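Local coordinates for protein KLLA0C04147p (Kluyveromyces lactis, PDB 5H2D) that binds ergosterol through its oxysterol-binding-protein-related domain, the part present here, and probably transfers sterols between membranes, at residues Asn87-Phe92 with Leu100-Phe105; Thr96-Tyr101 with Leu188-Asp193. One frame throughout, in Å; residues are numbered along the deposited sequence.

Interaction 1: Asn87-Phe92 with Leu100-Phe105; sequences NQAASF and LYVAIF
Phe92 and Tyr101 both carry CG anti to the carbonyl carbon and beside the backbone N (chi1 -58° and -83°), and from these positions their rings meet where the turn after helix 84-90 folds against helix 95-108. The pair is a T-shaped, edge-to-face stack: the centroids lie 4.8 Å apart and the planes stand at 59°, well short of perpendicular. Phe92 CE2 sits over the centre of the tyrosine ring, 3.7 Å from Tyr101 CD1. Gln88 reaches the same ring from another direction, its OE1 at the edge in the ring plane, 3.7 Å from Tyr101 CE2. Ala89 suits the closest backbone approach, because its small methyl lets CB come 3.8 Å from Tyr101 CB; a looser touch joins it to Val102 CG2. Behind the stack, Gln88 O accepts from Ser91 N and from Ser91 OG, the latter at 2.6 Å in the carbonyl plane on a lone pair. This carbonyl also lies over one face of the Phe92 ring, toward its rim. Pro308 touches both aromatic residues, and Phe315 of strand 314-319 packs against Tyr101. Two consecutive helices joined by a short turn and packed through small and aromatic residues make this a helical hairpin within the OSBP-related domain.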
ATOM      1  N   ASN A  87     -15.605  -2.196  -3.558  1.00 18.13           N
ATOM      2  CA  ASN A  87     -17.028  -1.884  -3.662  1.00 16.41           C
ATOM      3  C   ASN A  87     -17.744  -2.919  -4.507  1.00 22.16           C
ATOM      4  O   ASN A  87     -18.877  -3.307  -4.196  1.00 21.39           O
ATOM      5  CB  ASN A  87     -17.217  -0.493  -4.245  1.00 19.66           C
ATOM      6  CG  ASN A  87     -16.785   0.571  -3.290  1.00 22.06           C
ATOM      7  OD1 ASN A  87     -17.043   0.468  -2.087  1.00 20.18           O
ATOM      8  ND2 ASN A  87     -16.094   1.587  -3.799  1.00 27.68           N
ATOM      9  N   GLN A  88     -17.102  -3.377  -5.584  1.00 19.00           N
ATOM     10  CA  GLN A  88     -17.646  -4.512  -6.318  1.00 18.63           C
ATOM     11  C   GLN A  88     -17.822  -5.707  -5.391  1.00 20.72           C
ATOM     12  O   GLN A  88     -18.881  -6.341  -5.369  1.00 19.65           O
ATOM     13  CB  GLN A  88     -16.738  -4.866  -7.496  1.00 18.77           C
ATOM     14  CG  GLN A  88     -16.709  -3.834  -8.604  1.00 22.55           C
ATOM     15  CD  GLN A  88     -15.988  -4.350  -9.827  1.00 26.90           C
ATOM     16  OE1 GLN A  88     -14.823  -4.718  -9.755  1.00 26.26           O
ATOM     17  NE2 GLN A  88     -16.691  -4.411 -10.953  1.00 36.36           N
ATOM     18  N   ALA A  89     -16.797  -6.018  -4.595  1.00 17.32           N
ATOM     19  CA  ALA A  89     -16.888  -7.132  -3.658  1.00 18.71           C
ATOM     20  C   ALA A  89     -18.101  -6.983  -2.742  1.00 21.53           C
ATOM     21  O   ALA A  89     -18.852  -7.941  -2.522  1.00 20.54           O
ATOM     22  CB  ALA A  89     -15.602  -7.233  -2.833  1.00 21.71           C
ATOM     23  N   ALA A  90     -18.311  -5.775  -2.205  1.00 20.90           N
ATOM     24  CA  ALA A  90     -19.417  -5.559  -1.280  1.00 20.42           C
ATOM     25  C   ALA A  90     -20.766  -5.834  -1.927  1.00 25.28           C
ATOM     26  O   ALA A  90     -21.736  -6.121  -1.214  1.00 25.20           O
ATOM     27  CB  ALA A  90     -19.390  -4.126  -0.740  1.00 22.60           C
ATOM     28  N   SER A  91     -20.843  -5.771  -3.254  1.00 23.00           N
ATOM     29  CA  SER A  91     -22.123  -5.877  -3.947  1.00 24.47           C
ATOM     30  C   SER A  91     -22.578  -7.315  -4.176  1.00 25.34           C
ATOM     31  O   SER A  91     -23.730  -7.524  -4.579  1.00 26.72           O
ATOM     32  CB  SER A  91     -22.042  -5.148  -5.290  1.00 23.30           C
ATOM     33  OG  SER A  91     -21.296  -5.899  -6.229  1.00 24.43           O
ATOM     34  N   PHE A  92     -21.730  -8.306  -3.922  1.00 22.58           N
ATOM     35  CA  PHE A  92     -22.054  -9.698  -4.220  1.00 23.49           C
ATOM     36  C   PHE A  92     -22.629 -10.392  -2.988  1.00 27.52           C
ATOM     37  O   PHE A  92     -22.041 -10.344  -1.905  1.00 25.72           O
ATOM     38  CB  PHE A  92     -20.810 -10.436  -4.732  1.00 23.79           C
ATOM     39  CG  PHE A  92     -20.214  -9.812  -5.966  1.00 23.18           C
ATOM     40  CD1 PHE A  92     -21.014  -9.509  -7.056  1.00 26.75           C
ATOM     41  CD2 PHE A  92     -18.863  -9.495  -6.029  1.00 20.44           C
ATOM     42  CE1 PHE A  92     -20.481  -8.917  -8.189  1.00 23.89           C
ATOM     43  CE2 PHE A  92     -18.324  -8.903  -7.164  1.00 21.97           C
ATOM     44  CZ  PHE A  92     -19.130  -8.611  -8.241  1.00 25.15           C
ATOM     45  N   LEU A 100     -13.323 -13.688  -3.757  1.00 16.45           N
ATOM     46  CA  LEU A 100     -12.603 -13.636  -5.027  1.00 17.47           C
ATOM     47  C   LEU A 100     -12.152 -12.215  -5.341  1.00 17.63           C
ATOM     48  O   LEU A 100     -10.996 -11.979  -5.728  1.00 17.45           O
ATOM     49  CB  LEU A 100     -13.484 -14.177  -6.155  1.00 18.53           C
ATOM     50  CG  LEU A 100     -12.922 -14.050  -7.578  1.00 16.24           C
ATOM     51  CD1 LEU A 100     -11.674 -14.919  -7.752  1.00 16.85           C
ATOM     52  CD2 LEU A 100     -13.982 -14.389  -8.612  1.00 16.26           C
ATOM     53  N   TYR A 101     -13.061 -11.254  -5.194  1.00 16.99           N
ATOM     54  CA  TYR A 101     -12.719  -9.877  -5.525  1.00 16.18           C
ATOM     55  C   TYR A 101     -11.792  -9.256  -4.483  1.00 16.43           C
ATOM     56  O   TYR A 101     -10.916  -8.462  -4.846  1.00 15.13           O
ATOM     57  CB  TYR A 101     -13.999  -9.064  -5.732  1.00 16.76           C
ATOM     58  CG  TYR A 101     -14.551  -9.237  -7.138  1.00 18.17           C
ATOM     59  CD1 TYR A 101     -15.024 -10.473  -7.570  1.00 20.01           C
ATOM     60  CD2 TYR A 101     -14.590  -8.176  -8.027  1.00 16.09           C
ATOM     61  CE1 TYR A 101     -15.507 -10.643  -8.853  1.00 20.42           C
ATOM     62  CE2 TYR A 101     -15.071  -8.335  -9.313  1.00 18.19           C
ATOM     63  CZ  TYR A 101     -15.539  -9.574  -9.717  1.00 23.60           C
ATOM     64  OH  TYR A 101     -16.034  -9.762 -10.991  1.00 22.26           O
ATOM     65  N   VAL A 102     -11.944  -9.615  -3.202  1.00 16.26           N
ATOM     66  CA  VAL A 102     -10.957  -9.208  -2.196  1.00 15.11           C
ATOM     67  C   VAL A 102      -9.575  -9.712  -2.590  1.00 15.66           C
ATOM     68  O   VAL A 102      -8.584  -8.965  -2.554  1.00 15.27           O
ATOM     69  CB  VAL A 102     -11.363  -9.709  -0.795  1.00 15.58           C
ATOM     70  CG1 VAL A 102     -10.181  -9.618   0.180  1.00 15.44           C
ATOM     71  CG2 VAL A 102     -12.539  -8.910  -0.256  1.00 15.03           C
ATOM     72  N   ALA A 103      -9.485 -10.990  -2.975  1.00 15.20           N
ATOM     73  CA  ALA A 103      -8.202 -11.574  -3.348  1.00 15.15           C
ATOM     74  C   ALA A 103      -7.592 -10.844  -4.530  1.00 14.57           C
ATOM     75  O   ALA A 103      -6.393 -10.543  -4.541  1.00 14.74           O
ATOM     76  CB  ALA A 103      -8.372 -13.054  -3.687  1.00 16.91           C
ATOM     77  N   ILE A 104      -8.395 -10.594  -5.561  1.00 15.10           N
ATOM     78  CA  ILE A 104      -7.828  -9.926  -6.722  1.00 13.57           C
ATOM     79  C   ILE A 104      -7.450  -8.491  -6.372  1.00 15.94           C
ATOM     80  O   ILE A 104      -6.432  -7.984  -6.855  1.00 13.76           O
ATOM     81  CB  ILE A 104      -8.784 -10.047  -7.919  1.00 17.51           C
ATOM     82  CG1 ILE A 104      -8.822 -11.520  -8.345  1.00 17.72           C
ATOM     83  CG2 ILE A 104      -8.314  -9.176  -9.076  1.00 16.75           C
ATOM     84  CD1 ILE A 104      -9.923 -11.888  -9.316  1.00 18.67           C
ATOM     85  N   PHE A 105      -8.192  -7.843  -5.465  1.00 13.43           N
ATOM     86  CA  PHE A 105      -7.710  -6.568  -4.931  1.00 13.13           C
ATOM     87  C   PHE A 105      -6.301  -6.690  -4.346  1.00 12.95           C
ATOM     88  O   PHE A 105      -5.456  -5.810  -4.563  1.00 12.58           O
ATOM     89  CB  PHE A 105      -8.669  -6.022  -3.872  1.00 12.56           C
ATOM     90  CG  PHE A 105      -8.095  -4.869  -3.090  1.00 14.16           C
ATOM     91  CD1 PHE A 105      -8.060  -3.594  -3.635  1.00 13.51           C
ATOM     92  CD2 PHE A 105      -7.583  -5.065  -1.813  1.00 13.68           C
ATOM     93  CE1 PHE A 105      -7.509  -2.526  -2.912  1.00 14.40           C
ATOM     94  CE2 PHE A 105      -7.054  -4.011  -1.085  1.00 14.41           C
ATOM     95  CZ  PHE A 105      -7.014  -2.739  -1.633  1.00 13.66           C
TER

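Interaction 2: Thr96-Tyr101 with Leu188-Asp193; sequences TLRLLY and LTIRPD
Arg98 NE forms a salt bridge with Glu199 OE1 and stands against Pro192 CG, 3.7 Å away, while NH2 of the same guanidinium bonds the carbonyl oxygen of Phe92. Pro192 lies over one face of the group, its CG 3.6 Å above the plane of the Arg98 guanidinium and offset toward the rim. Pro192 CB also approaches this face, 3.9 Å from Arg98 CZ. A bend at chi3 (-71°) turns the end of the arginine chain so that it crosses the proline at about a right angle. Lower on the chain, Arg98 CD makes a looser apolar contact with Ile190 CG2, at 4.4 Å. Proline suits this place because its ring offers carbon to the flat face and leaves the N-H groups to polar partners, and Ile190 similarly meets the aliphatic part. With alanine at the place of Arg98, Glu199 would probably lose this charge partner, the Phe92 carbonyl its NH2 donor, and a gap would open beside Pro192. Between the two segments there is no hydrogen bond, so the chemistry divides the work: apolar carbon packs against a guanidinium face, while the anchoring charge comes from strand 199-203, probably offsetting the cost of burying the arginine.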
ATOM      1  N   THR A  96     -18.216 -16.214  -1.115  1.00 20.09           N
ATOM      2  CA  THR A  96     -17.018 -16.694  -1.805  1.00 19.62           C
ATOM      3  C   THR A  96     -16.663 -15.811  -2.992  1.00 19.29           C
ATOM      4  O   THR A  96     -15.482 -15.707  -3.347  1.00 19.55           O
ATOM      5  CB  THR A  96     -17.188 -18.146  -2.265  1.00 22.67           C
ATOM      6  OG1 THR A  96     -18.165 -18.224  -3.316  1.00 22.08           O
ATOM      7  CG2 THR A  96     -17.609 -19.021  -1.098  1.00 25.46           C
ATOM      8  N   LEU A  97     -17.661 -15.183  -3.620  1.00 19.75           N
ATOM      9  CA  LEU A  97     -17.411 -14.222  -4.689  1.00 19.98           C
ATOM     10  C   LEU A  97     -16.908 -12.894  -4.132  1.00 19.16           C
ATOM     11  O   LEU A  97     -16.051 -12.249  -4.751  1.00 17.96           O
ATOM     12  CB  LEU A  97     -18.681 -14.023  -5.526  1.00 20.29           C
ATOM     13  CG  LEU A  97     -18.639 -13.059  -6.719  1.00 23.08           C
ATOM     14  CD1 LEU A  97     -17.570 -13.459  -7.722  1.00 18.30           C
ATOM     15  CD2 LEU A  97     -20.001 -12.969  -7.408  1.00 23.11           C
ATOM     16  N   ARG A  98     -17.398 -12.480  -2.966  1.00 18.13           N
ATOM     17  CA  ARG A  98     -16.751 -11.362  -2.286  1.00 18.28           C
ATOM     18  C   ARG A  98     -15.274 -11.663  -2.061  1.00 19.67           C
ATOM     19  O   ARG A  98     -14.412 -10.810  -2.312  1.00 17.19           O
ATOM     20  CB  ARG A  98     -17.450 -11.058  -0.961  1.00 20.12           C
ATOM     21  CG  ARG A  98     -18.918 -10.705  -1.124  1.00 18.52           C
ATOM     22  CD  ARG A  98     -19.458  -9.875   0.040  1.00 19.84           C
ATOM     23  NE  ARG A  98     -19.578 -10.650   1.275  1.00 22.03           N
ATOM     24  CZ  ARG A  98     -20.637 -11.396   1.580  1.00 24.06           C
ATOM     25  NH1 ARG A  98     -20.673 -12.075   2.719  1.00 22.22           N
ATOM     26  NH2 ARG A  98     -21.650 -11.473   0.727  1.00 26.53           N
ATOM     27  N   LEU A  99     -14.959 -12.877  -1.607  1.00 16.69           N
ATOM     28  CA  LEU A  99     -13.566 -13.236  -1.360  1.00 17.13           C
ATOM     29  C   LEU A  99     -12.749 -13.219  -2.648  1.00 16.33           C
ATOM     30  O   LEU A  99     -11.592 -12.793  -2.647  1.00 16.18           O
ATOM     31  CB  LEU A  99     -13.480 -14.602  -0.679  1.00 18.37           C
ATOM     32  CG  LEU A  99     -12.081 -15.112  -0.345  1.00 16.48           C
ATOM     33  CD1 LEU A  99     -11.237 -14.023   0.348  1.00 16.90           C
ATOM     34  CD2 LEU A  99     -12.108 -16.376   0.505  1.00 20.65           C
ATOM     35  N   LEU A 100     -13.323 -13.688  -3.757  1.00 16.45           N
ATOM     36  CA  LEU A 100     -12.603 -13.636  -5.027  1.00 17.47           C
ATOM     37  C   LEU A 100     -12.152 -12.215  -5.341  1.00 17.63           C
ATOM     38  O   LEU A 100     -10.996 -11.979  -5.728  1.00 17.45           O
ATOM     39  CB  LEU A 100     -13.484 -14.177  -6.155  1.00 18.53           C
ATOM     40  CG  LEU A 100     -12.922 -14.050  -7.578  1.00 16.24           C
ATOM     41  CD1 LEU A 100     -11.674 -14.919  -7.752  1.00 16.85           C
ATOM     42  CD2 LEU A 100     -13.982 -14.389  -8.612  1.00 16.26           C
ATOM     43  N   TYR A 101     -13.061 -11.254  -5.194  1.00 16.99           N
ATOM     44  CA  TYR A 101     -12.719  -9.877  -5.525  1.00 16.18           C
ATOM     45  C   TYR A 101     -11.792  -9.256  -4.483  1.00 16.43           C
ATOM     46  O   TYR A 101     -10.916  -8.462  -4.846  1.00 15.13           O
ATOM     47  CB  TYR A 101     -13.999  -9.064  -5.732  1.00 16.76           C
ATOM     48  CG  TYR A 101     -14.551  -9.237  -7.138  1.00 18.17           C
ATOM     49  CD1 TYR A 101     -15.024 -10.473  -7.570  1.00 20.01           C
ATOM     50  CD2 TYR A 101     -14.590  -8.176  -8.027  1.00 16.09           C
ATOM     51  CE1 TYR A 101     -15.507 -10.643  -8.853  1.00 20.42           C
ATOM     52  CE2 TYR A 101     -15.071  -8.335  -9.313  1.00 18.19           C
ATOM     53  CZ  TYR A 101     -15.539  -9.574  -9.717  1.00 23.60           C
ATOM     54  OH  TYR A 101     -16.034  -9.762 -10.991  1.00 22.26           O
ATOM     55  N   LEU A 188      -8.962  -6.407   6.275  1.00 12.40           N
ATOM     56  CA  LEU A 188      -9.866  -5.842   5.287  1.00 12.39           C
ATOM     57  C   LEU A 188     -11.287  -6.191   5.705  1.00 16.39           C
ATOM     58  O   LEU A 188     -11.630  -7.373   5.807  1.00 15.55           O
ATOM     59  CB  LEU A 188      -9.531  -6.361   3.887  1.00 15.22           C
ATOM     60  CG  LEU A 188      -9.989  -5.479   2.724  1.00 16.93           C
ATOM     61  CD1 LEU A 188      -9.147  -5.741   1.482  1.00 19.84           C
ATOM     62  CD2 LEU A 188     -11.462  -5.725   2.425  1.00 19.66           C
ATOM     63  N   THR A 189     -12.077  -5.165   6.013  1.00 15.26           N
ATOM     64  CA  THR A 189     -13.440  -5.326   6.503  1.00 17.04           C
ATOM     65  C   THR A 189     -14.405  -4.975   5.383  1.00 16.34           C
ATOM     66  O   THR A 189     -14.277  -3.916   4.763  1.00 16.06           O
ATOM     67  CB  THR A 189     -13.698  -4.428   7.715  1.00 18.40           C
ATOM     68  OG1 THR A 189     -12.809  -4.780   8.779  1.00 18.10           O
ATOM     69  CG2 THR A 189     -15.144  -4.583   8.196  1.00 18.74           C
ATOM     70  N   ILE A 190     -15.373  -5.857   5.123  1.00 17.39           N
ATOM     71  CA  ILE A 190     -16.402  -5.604   4.121  1.00 16.73           C
ATOM     72  C   ILE A 190     -17.738  -5.495   4.839  1.00 16.03           C
ATOM     73  O   ILE A 190     -18.034  -6.308   5.718  1.00 19.59           O
ATOM     74  CB  ILE A 190     -16.461  -6.706   3.049  1.00 18.90           C
ATOM     75  CG1 ILE A 190     -15.182  -6.732   2.202  1.00 18.00           C
ATOM     76  CG2 ILE A 190     -17.692  -6.493   2.161  1.00 19.49           C
ATOM     77  CD1 ILE A 190     -15.065  -5.579   1.219  1.00 20.55           C
ATOM     78  N   ARG A 191     -18.520  -4.476   4.478  1.00 18.75           N
ATOM     79  CA  ARG A 191     -19.922  -4.355   4.882  1.00 19.20           C
ATOM     80  C   ARG A 191     -20.793  -4.697   3.677  1.00 17.78           C
ATOM     81  O   ARG A 191     -21.054  -3.825   2.837  1.00 18.61           O
ATOM     82  CB  ARG A 191     -20.221  -2.939   5.386  1.00 20.62           C
ATOM     83  CG  ARG A 191     -19.701  -2.666   6.794  1.00 19.66           C
ATOM     84  CD  ARG A 191     -19.805  -1.198   7.178  1.00 22.65           C
ATOM     85  NE  ARG A 191     -18.753  -0.387   6.571  1.00 21.21           N
ATOM     86  CZ  ARG A 191     -17.497  -0.332   7.019  1.00 20.07           C
ATOM     87  NH1 ARG A 191     -17.120  -1.050   8.071  1.00 21.26           N
ATOM     88  NH2 ARG A 191     -16.612   0.440   6.403  1.00 16.83           N
ATOM     89  N   PRO A 192     -21.275  -5.938   3.555  1.00 21.84           N
ATOM     90  CA  PRO A 192     -21.908  -6.366   2.300  1.00 22.37           C
ATOM     91  C   PRO A 192     -23.246  -5.690   2.062  1.00 25.10           C
ATOM     92  O   PRO A 192     -23.978  -5.356   2.998  1.00 25.32           O
ATOM     93  CB  PRO A 192     -22.090  -7.876   2.494  1.00 23.44           C
ATOM     94  CG  PRO A 192     -21.177  -8.247   3.631  1.00 22.81           C
ATOM     95  CD  PRO A 192     -21.152  -7.043   4.516  1.00 21.08           C
ATOM     96  N   ASP A 193     -23.571  -5.513   0.778  1.00 23.74           N
ATOM     97  CA  ASP A 193     -24.859  -4.929   0.418  1.00 26.67           C
ATOM     98  C   ASP A 193     -26.013  -5.801   0.890  1.00 28.41           C
ATOM     99  O   ASP A 193     -27.104  -5.288   1.161  1.00 30.76           O
ATOM    100  CB  ASP A 193     -24.952  -4.721  -1.096  1.00 23.42           C
ATOM    101  CG  ASP A 193     -24.095  -3.572  -1.586  1.00 29.49           C
ATOM    102  OD1 ASP A 193     -23.582  -2.804  -0.746  1.00 29.34           O
ATOM    103  OD2 ASP A 193     -23.945  -3.427  -2.815  1.00 29.43           O
TER

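In the fold
From the N terminus the chain runs through helix 84-90, makes a short turn and enters helix 95-108; interaction 1 closes this small local loop. Interaction 2 opens within that span, on the first turns of the same helix, and closes a much longer loop, with 86 residues between its segments, many of them in strands of the antiparallel framework, at the end of strand 178-190. The two spans overlap along the sequence without one enclosing the other, and their segments overlap at Leu100 and Tyr101. The loop after strand 178-190 meets both helices: the backbone of Asp193 bonds to Ala90 at the end of the first, and Pro192 lies against the second. Together they tie the helical pair to the strands beside it.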